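Local coordinates for protein D-mandelate dehydrogenase (Rhodotorula graminis, PDB 2W2K) that probably acts as an NAD(P)-dependent D-2-hydroxyacid dehydrogenase, interconverting D-mandelate and the corresponding 2-keto acid, at residues 39-44 with 71-76; 250-255 with 276-281; 265-270 with 291-296. All blocks are in the same frame, centred on the assembly; numbering follows the deposited sequence. Where two conformers were deposited one is given.

Contact 1 of 3, residues 39-44 with 71-76; sequences GFKQAL and ADLISH
Lys-41 reaches from helix 37-45 over Leu-73 to Asp-72, where its NZ forms a salt bridge of 2.8 Å with OD2 of Asp-72. The two side chains meet at about a right angle, and the ammonium arrives on the anti side of OD2, 18° out of the carboxylate plane. A bend at chi3 (-56°) brings the end of the lysine round to the acid, while its methylenes lie on the base of Leu-73, with Lys-41 CG 4.0 Å from Leu-73 CB. A long, flexible residue suits this place: its apolar stem covers a buried leucine and its charge stays at the outer edge, where Asp-38 is a second, weak and long ion partner.

Beneath that stem the contact is apolar. Leu-73 has CG anti to its backbone N (chi1 -177°), which sends its methyls toward Phe-40 and Leu-44. CD1 meets the ring of Phe-40 at the edge, close to the ring plane, 3.8 Å from CD2 of Phe-40. Leu-44 CD1 lies over one face of the same ring, offset toward the rim, and also comes 4.2 Å from CD2 of Leu-73. A flat phenylalanine suits the place because it offers an edge to one leucine and a face to the other.

At the other end, where His-76 lies in a loop, the CB atoms of Leu-44 and His-76 stand 3.8 Å apart. A water donates to both Leu-44 O and His-76 O, joining the two backbones. Ser-75 OG, held by donating to Asp-72 O, sits over the centre of one face of the His-76 imidazole.

Two neighbouring helices are thus packed on one side of a parallel sheet with strand order 2-1-3-4-5, the flavodoxin-like arrangement of the catalytic domain in D-2-hydroxyacid dehydrogenases.

Contact 2 of 3, residues 250-255 with 276-281; sequences SRIVNT and LSAGLD
Ile-252 and Gly-279 are joined by backbone hydrogen bonding at the centre of two parallel strands: Gly-279 N donates to Ile-252 O at 2.9 Å, and Gly-279 O accepts from Asn-254 N at 3.0 Å. Leu-276 N to Ser-250 O and Asp-281 N to Asn-254 O continue the pairing at the two ends, whereas Ile-252 N to Ser-277 O, at 3.5 Å, is weak. Val-253 lies opposite Gly-279, and glycine suits the place because a CB on it would come about 3.5 Å from Val-253 CG1, on the face that Val-253 occupies. On the same face Arg-251 lays its CG 3.4 Å from Ser-277 OG. The other face carries Ile-252 CG2 against Ala-278 CB, and CB of Asn-254 3.8 Å from Leu-280 CD2.

The strands are the two ends of a beta-alpha-beta crossover through helix 263-271, in the Rossmann-type sheet of the NAD-binding domain. Helix 114-130 covers the face of Arg-251 and Val-253, and its Val-128 O holds Ser-277 OG.

Beyond the strands lie two residues seen to bind NAD(+), Thr-255 and Asp-281. A water donates to Thr-255 O and to Asp-281 OD2. The carboxylate of Asp-281 is fixed by Thr-302 OG1 and Ile-305 N at OD1 and by Gly-306 N at OD2.

Contact 3 of 3, residues 265-270 with 291-296; sequences ALIAAL and KELIEM
Leu-293 inserts its two methyls among Leu-266, Ile-267 and Leu-270, joining two helices on one face of the Rossmann-type sheet of the NAD-binding domain. The packing is tight here. CD2 of Leu-293 lies 3.6 Å from CD1 of Leu-270, the two side chains meeting at about a right angle, and 3.9 Å from CG1 of Ile-267. The other methyl, CD1, turns toward the sheet and comes 4.1 Å from CD2 of Leu-266. A leucine suits the site because its forked end lets CD2 fill the space between Leu-270 and Ile-267 while CD1 meets both Leu-266 and the strand residue Leu-280; Leu-270 and Leu-293 also rest on Val-299.

Ile-267 marks the passage to the outer side. With CG1 anti to its carbonyl carbon (chi1 -71°), it directs CG1 at Leu-293 and CD1 at Glu-292, whose CB is 4.0 Å away. An alanine here would probably open a gap beside Leu-293 CD2 and leave Glu-292, stem and carboxylate, without the surface it lies on and freer to turn.

The outer side is looser. Glu-292 crosses Ile-267 at about a right angle, and at this exposed edge its acid folds back over the isoleucine methyls, OE2 of Glu-292 lying 3.9 Å from CD1 of Ile-267. Met-296, past the end of the short helix, was deposited in two conformers, so its contacts are less certain. In the conformer given, the unbranched thioether chain is extended and reaches the facing helix, where SD of Met-296 lies 3.8 Å from CB of Leu-270.

How the contacts relate
Contacts 2 and 3 are neighbouring layers of the NAD-binding domain, their centres 11 Å apart. Helix 263-271, which contact 3 packs, is the connection between the strands of contact 2, so the segments alternate along the chain, and Leu-280 CD1 touches Leu-293 CD1 at 3.8 Å where sheet and helices meet. Two of the residues seen to bind NAD(+), Thr-255 and Asp-281, belong to contact 2; contact 3 stands back, with the side chain of Leu-266 about 11 Å from that of Asp-281. NAD(+) is not bound to this chain in the model. Contact 1 lies in the other domain, away from these sites, its centre 41 Å from that of contact 2 and 42 Å from that of contact 3.

Contact 1 of 3, residues 39-44 with 71-76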
loop_
_atom_site.group_PDB
_atom_site.type_symbol
_atom_site.label_atom_id
_atom_site.label_comp_id
_atom_site.label_asym_id
_atom_site.label_seq_id
_atom_site.Cartn_x
_atom_site.Cartn_y
_atom_site.Cartn_z
ATOM N N GLY B 39 40.733 2.226 -16.754
ATOM C CA GLY B 39 41.534 0.997 -16.617
ATOM C C GLY B 39 40.987 -0.194 -17.420
ATOM O O GLY B 39 41.775 -0.999 -17.943
ATOM N N PHE B 40 39.652 -0.290 -17.523
ATOM C CA PHE B 40 38.947 -1.320 -18.355
ATOM C C PHE B 40 39.159 -1.070 -19.842
ATOM O O PHE B 40 39.403 -2.008 -20.607
ATOM C CB PHE B 40 37.436 -1.337 -18.018
ATOM C CG PHE B 40 36.619 -2.427 -18.729
ATOM C CD1 PHE B 40 36.947 -3.791 -18.611
ATOM C CD2 PHE B 40 35.494 -2.078 -19.457
ATOM C CE1 PHE B 40 36.159 -4.788 -19.246
ATOM C CE2 PHE B 40 34.683 -3.057 -20.100
ATOM C CZ PHE B 40 35.027 -4.411 -19.999
ATOM N N LYS B 41 39.076 0.195 -20.273
ATOM C CA LYS B 41 39.364 0.516 -21.686
ATOM C C LYS B 41 40.791 0.095 -22.048
ATOM O O LYS B 41 41.041 -0.396 -23.159
ATOM C CB LYS B 41 39.163 2.014 -22.003
ATOM C CG LYS B 41 37.706 2.495 -21.967
ATOM C CD LYS B 41 37.534 3.867 -22.707
ATOM C CE LYS B 41 38.481 4.959 -22.135
ATOM N NZ LYS B 41 38.337 6.296 -22.848
ATOM N N GLN B 42 41.727 0.286 -21.111
ATOM C CA GLN B 42 43.138 -0.008 -21.370
ATOM C C GLN B 42 43.362 -1.526 -21.451
ATOM O O GLN B 42 44.167 -2.008 -22.260
ATOM C CB GLN B 42 44.029 0.611 -20.286
ATOM C CG GLN B 42 45.532 0.353 -20.491
ATOM C CD GLN B 42 46.395 0.726 -19.279
ATOM O OE1 GLN B 42 47.610 0.912 -19.410
ATOM N NE2 GLN B 42 45.775 0.831 -18.099
ATOM N N ALA B 43 42.635 -2.259 -20.612
ATOM C CA ALA B 43 42.627 -3.739 -20.619
ATOM C C ALA B 43 42.167 -4.300 -21.969
ATOM O O ALA B 43 42.831 -5.197 -22.532
ATOM C CB ALA B 43 41.753 -4.260 -19.470
ATOM N N LEU B 44 41.061 -3.754 -22.497
ATOM C CA LEU B 44 40.532 -4.140 -23.799
ATOM C C LEU B 44 41.517 -3.799 -24.919
ATOM O O LEU B 44 41.742 -4.631 -25.807
ATOM C CB LEU B 44 39.163 -3.494 -24.082
ATOM C CG LEU B 44 37.981 -3.929 -23.184
ATOM C CD1 LEU B 44 36.817 -2.959 -23.336
ATOM C CD2 LEU B 44 37.524 -5.370 -23.502
ATOM N N ALA B 71 31.129 5.015 -27.185
ATOM C CA ALA B 71 31.782 4.671 -28.465
ATOM C C ALA B 71 33.279 4.303 -28.337
ATOM O O ALA B 71 33.739 3.346 -28.999
ATOM C CB ALA B 71 31.597 5.808 -29.480
ATOM N N ASP B 72 34.038 5.061 -27.529
ATOM C CA ASP B 72 35.488 4.794 -27.355
ATOM C C ASP B 72 35.771 3.425 -26.708
ATOM O O ASP B 72 36.643 2.698 -27.173
ATOM C CB ASP B 72 36.220 5.906 -26.576
ATOM C CG ASP B 72 37.764 5.764 -26.649
ATOM O OD1 ASP B 72 38.335 5.786 -27.766
ATOM O OD2 ASP B 72 38.414 5.622 -25.598
ATOM N N LEU B 73 35.051 3.107 -25.624
ATOM C CA LEU B 73 35.147 1.775 -24.981
ATOM C C LEU B 73 34.796 0.644 -25.975
ATOM O O LEU B 73 35.553 -0.346 -26.122
ATOM C CB LEU B 73 34.244 1.739 -23.725
ATOM C CG LEU B 73 34.242 0.470 -22.837
ATOM C CD1 LEU B 73 33.847 0.773 -21.421
ATOM C CD2 LEU B 73 33.306 -0.616 -23.426
ATOM N N ILE B 74 33.653 0.793 -26.639
ATOM C CA ILE B 74 33.123 -0.208 -27.591
ATOM C C ILE B 74 34.080 -0.489 -28.776
ATOM O O ILE B 74 34.165 -1.636 -29.271
ATOM C CB ILE B 74 31.681 0.208 -28.061
ATOM C CG1 ILE B 74 30.676 0.039 -26.895
ATOM C CG2 ILE B 74 31.211 -0.558 -29.296
ATOM C CD1 ILE B 74 29.293 0.700 -27.120
ATOM N N SER B 75 34.806 0.546 -29.206
ATOM C CA SER B 75 35.770 0.434 -30.310
ATOM C C SER B 75 36.906 -0.572 -30.033
ATOM O O SER B 75 37.588 -1.018 -30.969
ATOM C CB SER B 75 36.351 1.815 -30.701
ATOM O OG SER B 75 37.403 2.225 -29.821
ATOM N N HIS B 76 37.115 -0.927 -28.765
ATOM C CA HIS B 76 38.201 -1.861 -28.409
ATOM C C HIS B 76 37.723 -3.286 -28.088
ATOM O O HIS B 76 38.527 -4.096 -27.663
ATOM C CB HIS B 76 39.028 -1.313 -27.237
ATOM C CG HIS B 76 39.667 0.015 -27.536
ATOM N ND1 HIS B 76 40.577 0.185 -28.558
ATOM C CD2 HIS B 76 39.496 1.237 -26.977
ATOM C CE1 HIS B 76 40.951 1.454 -28.606
ATOM N NE2 HIS B 76 40.308 2.113 -27.659
HETATM O O HOH W 1 39.902 -6.589 -26.486
#

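Contact 2 of 3, residues 250-255 with 276-281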
loop_
_atom_site.group_PDB
_atom_site.type_symbol
_atom_site.label_atom_id
_atom_site.label_comp_id
_atom_site.label_asym_id
_atom_site.label_seq_id
_atom_site.Cartn_x
_atom_site.Cartn_y
_atom_site.Cartn_z
ATOM N N SER B 250 -5.376 17.738 -5.981
ATOM C CA SER B 250 -5.068 16.439 -6.641
ATOM C C SER B 250 -3.695 15.860 -6.192
ATOM O O SER B 250 -3.008 16.431 -5.299
ATOM C CB SER B 250 -5.151 16.603 -8.164
ATOM O OG SER B 250 -4.342 17.697 -8.587
ATOM N N ARG B 251 -3.296 14.741 -6.813
ATOM C CA ARG B 251 -2.204 13.873 -6.332
ATOM C C ARG B 251 -1.417 13.318 -7.529
ATOM O O ARG B 251 -2.004 13.148 -8.623
ATOM C CB ARG B 251 -2.780 12.695 -5.503
ATOM C CG ARG B 251 -3.714 13.127 -4.352
ATOM C CD ARG B 251 -4.609 11.982 -3.879
ATOM N NE ARG B 251 -5.700 12.473 -3.039
ATOM C CZ ARG B 251 -6.837 13.012 -3.501
ATOM N NH1 ARG B 251 -7.058 13.182 -4.819
ATOM N NH2 ARG B 251 -7.763 13.391 -2.635
ATOM N N ILE B 252 -0.108 13.043 -7.338
ATOM C CA ILE B 252 0.704 12.396 -8.410
ATOM C C ILE B 252 1.747 11.403 -7.861
ATOM O O ILE B 252 2.301 11.631 -6.767
ATOM C CB ILE B 252 1.383 13.446 -9.336
ATOM C CG1 ILE B 252 2.047 12.773 -10.562
ATOM C CG2 ILE B 252 2.372 14.325 -8.554
ATOM C CD1 ILE B 252 2.386 13.803 -11.675
ATOM N N VAL B 253 1.972 10.296 -8.584
ATOM C CA VAL B 253 3.052 9.322 -8.241
ATOM C C VAL B 253 3.962 9.031 -9.462
ATOM O O VAL B 253 3.501 9.074 -10.622
ATOM C CB VAL B 253 2.510 7.975 -7.619
ATOM C CG1 VAL B 253 1.542 8.246 -6.426
ATOM C CG2 VAL B 253 1.870 7.090 -8.653
ATOM N N ASN B 254 5.241 8.734 -9.205
ATOM C CA ASN B 254 6.208 8.421 -10.285
ATOM C C ASN B 254 7.037 7.174 -9.945
ATOM O O ASN B 254 7.725 7.155 -8.896
ATOM C CB ASN B 254 7.128 9.642 -10.568
ATOM C CG ASN B 254 8.002 9.477 -11.829
ATOM O OD1 ASN B 254 7.809 8.560 -12.648
ATOM N ND2 ASN B 254 8.952 10.402 -12.005
ATOM N N THR B 255 6.966 6.150 -10.815
ATOM C CA THR B 255 7.824 4.957 -10.705
ATOM C C THR B 255 8.696 4.735 -11.954
ATOM O O THR B 255 9.355 3.692 -12.074
ATOM C CB THR B 255 7.015 3.666 -10.394
ATOM O OG1 THR B 255 6.051 3.422 -11.447
ATOM C CG2 THR B 255 6.284 3.803 -9.032
ATOM N N LEU B 276 -2.342 18.278 -3.218
ATOM C CA LEU B 276 -2.396 17.876 -1.806
ATOM C C LEU B 276 -1.167 17.057 -1.386
ATOM O O LEU B 276 -0.584 17.260 -0.281
ATOM C CB LEU B 276 -3.680 17.058 -1.543
ATOM C CG LEU B 276 -3.830 16.444 -0.133
ATOM C CD1 LEU B 276 -4.014 17.578 0.898
ATOM C CD2 LEU B 276 -4.977 15.434 -0.068
ATOM N N SER B 277 -0.784 16.122 -2.254
ATOM C CA SER B 277 0.211 15.094 -1.901
ATOM C C SER B 277 0.882 14.520 -3.164
ATOM O O SER B 277 0.340 14.634 -4.293
ATOM C CB SER B 277 -0.448 13.972 -1.061
ATOM O OG SER B 277 -1.585 13.442 -1.742
ATOM N N ALA B 278 2.075 13.952 -2.981
ATOM C CA ALA B 278 2.834 13.317 -4.092
ATOM C C ALA B 278 3.689 12.155 -3.580
ATOM O O ALA B 278 4.058 12.127 -2.390
ATOM C CB ALA B 278 3.714 14.370 -4.839
ATOM N N GLY B 279 3.982 11.184 -4.463
ATOM C CA GLY B 279 4.831 10.013 -4.107
ATOM C C GLY B 279 5.889 9.746 -5.178
ATOM O O GLY B 279 5.536 9.520 -6.333
ATOM N N LEU B 280 7.177 9.801 -4.806
ATOM C CA LEU B 280 8.295 9.591 -5.726
ATOM C C LEU B 280 9.204 8.436 -5.276
ATOM O O LEU B 280 9.842 8.517 -4.190
ATOM C CB LEU B 280 9.167 10.864 -5.869
ATOM C CG LEU B 280 8.620 12.209 -6.379
ATOM C CD1 LEU B 280 9.794 13.211 -6.525
ATOM C CD2 LEU B 280 7.834 12.095 -7.719
ATOM N N ASP B 281 9.298 7.401 -6.114
ATOM C CA ASP B 281 10.319 6.334 -5.958
ATOM C C ASP B 281 11.621 6.715 -6.705
ATOM O O ASP B 281 12.685 6.159 -6.435
ATOM C CB ASP B 281 9.800 4.991 -6.512
ATOM C CG ASP B 281 10.748 3.816 -6.234
ATOM O OD1 ASP B 281 11.130 3.597 -5.052
ATOM O OD2 ASP B 281 11.069 3.070 -7.196
HETATM O O HOH W 2 10.521 2.247 -9.791
#

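Contact 3 of 3, residues 265-270 with 291-296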
loop_
_atom_site.group_PDB
_atom_site.type_symbol
_atom_site.label_atom_id
_atom_site.label_comp_id
_atom_site.label_asym_id
_atom_site.label_seq_id
_atom_site.Cartn_x
_atom_site.Cartn_y
_atom_site.Cartn_z
ATOM N N ALA B 265 9.021 22.474 -10.787
ATOM C CA ALA B 265 7.569 22.606 -11.030
ATOM C C ALA B 265 6.739 21.865 -9.972
ATOM O O ALA B 265 5.682 22.367 -9.529
ATOM C CB ALA B 265 7.216 22.100 -12.432
ATOM N N LEU B 266 7.212 20.673 -9.579
ATOM C CA LEU B 266 6.518 19.849 -8.557
ATOM C C LEU B 266 6.486 20.583 -7.196
ATOM O O LEU B 266 5.409 20.698 -6.564
ATOM C CB LEU B 266 7.173 18.456 -8.435
ATOM C CG LEU B 266 6.631 17.470 -7.371
ATOM C CD1 LEU B 266 5.148 17.147 -7.593
ATOM C CD2 LEU B 266 7.479 16.193 -7.314
ATOM N N ILE B 267 7.659 21.092 -6.779
ATOM C CA ILE B 267 7.811 21.889 -5.537
ATOM C C ILE B 267 6.822 23.057 -5.508
ATOM O O ILE B 267 6.137 23.266 -4.511
ATOM C CB ILE B 267 9.292 22.419 -5.313
ATOM C CG1 ILE B 267 10.248 21.277 -4.932
ATOM C CG2 ILE B 267 9.328 23.449 -4.181
ATOM C CD1 ILE B 267 11.723 21.561 -5.283
ATOM N N ALA B 268 6.734 23.796 -6.616
ATOM C CA ALA B 268 5.861 24.975 -6.719
ATOM C C ALA B 268 4.374 24.642 -6.587
ATOM O O ALA B 268 3.610 25.371 -5.941
ATOM C CB ALA B 268 6.122 25.700 -8.034
ATOM N N ALA B 269 3.970 23.543 -7.228
ATOM C CA ALA B 269 2.571 23.080 -7.207
ATOM C C ALA B 269 2.133 22.576 -5.826
ATOM O O ALA B 269 0.969 22.733 -5.457
ATOM C CB ALA B 269 2.349 22.007 -8.293
ATOM N N LEU B 270 3.063 21.983 -5.058
ATOM C CA LEU B 270 2.786 21.643 -3.664
ATOM C C LEU B 270 2.732 22.913 -2.787
ATOM O O LEU B 270 1.811 23.075 -1.978
ATOM C CB LEU B 270 3.818 20.629 -3.115
ATOM C CG LEU B 270 3.711 19.188 -3.657
ATOM C CD1 LEU B 270 5.080 18.496 -3.580
ATOM C CD2 LEU B 270 2.620 18.359 -2.932
ATOM N N LYS B 291 15.761 18.298 -0.786
ATOM C CA LYS B 291 15.588 18.797 0.587
ATOM C C LYS B 291 14.293 19.613 0.755
ATOM O O LYS B 291 13.640 19.528 1.796
ATOM C CB LYS B 291 16.821 19.586 1.065
ATOM C CG LYS B 291 18.072 18.705 1.172
ATOM C CD LYS B 291 19.302 19.495 1.608
ATOM C CE LYS B 291 20.567 18.752 1.211
ATOM N NZ LYS B 291 20.687 17.464 1.936
ATOM N N GLU B 292 13.880 20.348 -0.283
ATOM C CA GLU B 292 12.602 21.065 -0.218
ATOM C C GLU B 292 11.391 20.114 -0.071
ATOM O O GLU B 292 10.464 20.401 0.693
ATOM C CB GLU B 292 12.412 21.999 -1.414
ATOM C CG GLU B 292 13.321 23.233 -1.401
ATOM C CD GLU B 292 12.751 24.394 -2.219
ATOM O OE1 GLU B 292 11.854 25.110 -1.712
ATOM O OE2 GLU B 292 13.200 24.591 -3.372
ATOM N N LEU B 293 11.401 18.984 -0.791
ATOM C CA LEU B 293 10.310 18.003 -0.661
ATOM C C LEU B 293 10.320 17.290 0.689
ATOM O O LEU B 293 9.259 16.983 1.222
ATOM C CB LEU B 293 10.320 16.962 -1.807
ATOM C CG LEU B 293 10.086 17.445 -3.251
ATOM C CD1 LEU B 293 10.267 16.282 -4.258
ATOM C CD2 LEU B 293 8.701 18.071 -3.451
ATOM N N ILE B 294 11.517 17.022 1.227
ATOM C CA ILE B 294 11.663 16.379 2.541
ATOM C C ILE B 294 11.026 17.229 3.657
ATOM O O ILE B 294 10.344 16.704 4.554
ATOM C CB ILE B 294 13.152 16.051 2.880
ATOM C CG1 ILE B 294 13.684 14.887 2.009
ATOM C CG2 ILE B 294 13.306 15.709 4.382
ATOM C CD1 ILE B 294 15.230 14.826 1.925
ATOM N N GLU B 295 11.224 18.543 3.587
ATOM C CA GLU B 295 10.709 19.454 4.627
ATOM C C GLU B 295 9.172 19.696 4.645
ATOM O O GLU B 295 8.673 20.437 5.502
ATOM C CB GLU B 295 11.495 20.776 4.616
ATOM C CG GLU B 295 13.007 20.603 4.843
ATOM N N MET B 296 8.431 19.054 3.742
ATOM C CA MET B 296 6.970 19.216 3.681
ATOM C C MET B 296 6.212 18.118 4.428
ATOM O O MET B 296 6.791 17.116 4.818
ATOM C CB MET B 296 6.500 19.258 2.235
ATOM C CG MET B 296 6.952 20.479 1.496
ATOM S SD MET B 296 6.253 20.514 -0.144
ATOM C CE MET B 296 7.205 21.860 -0.843
#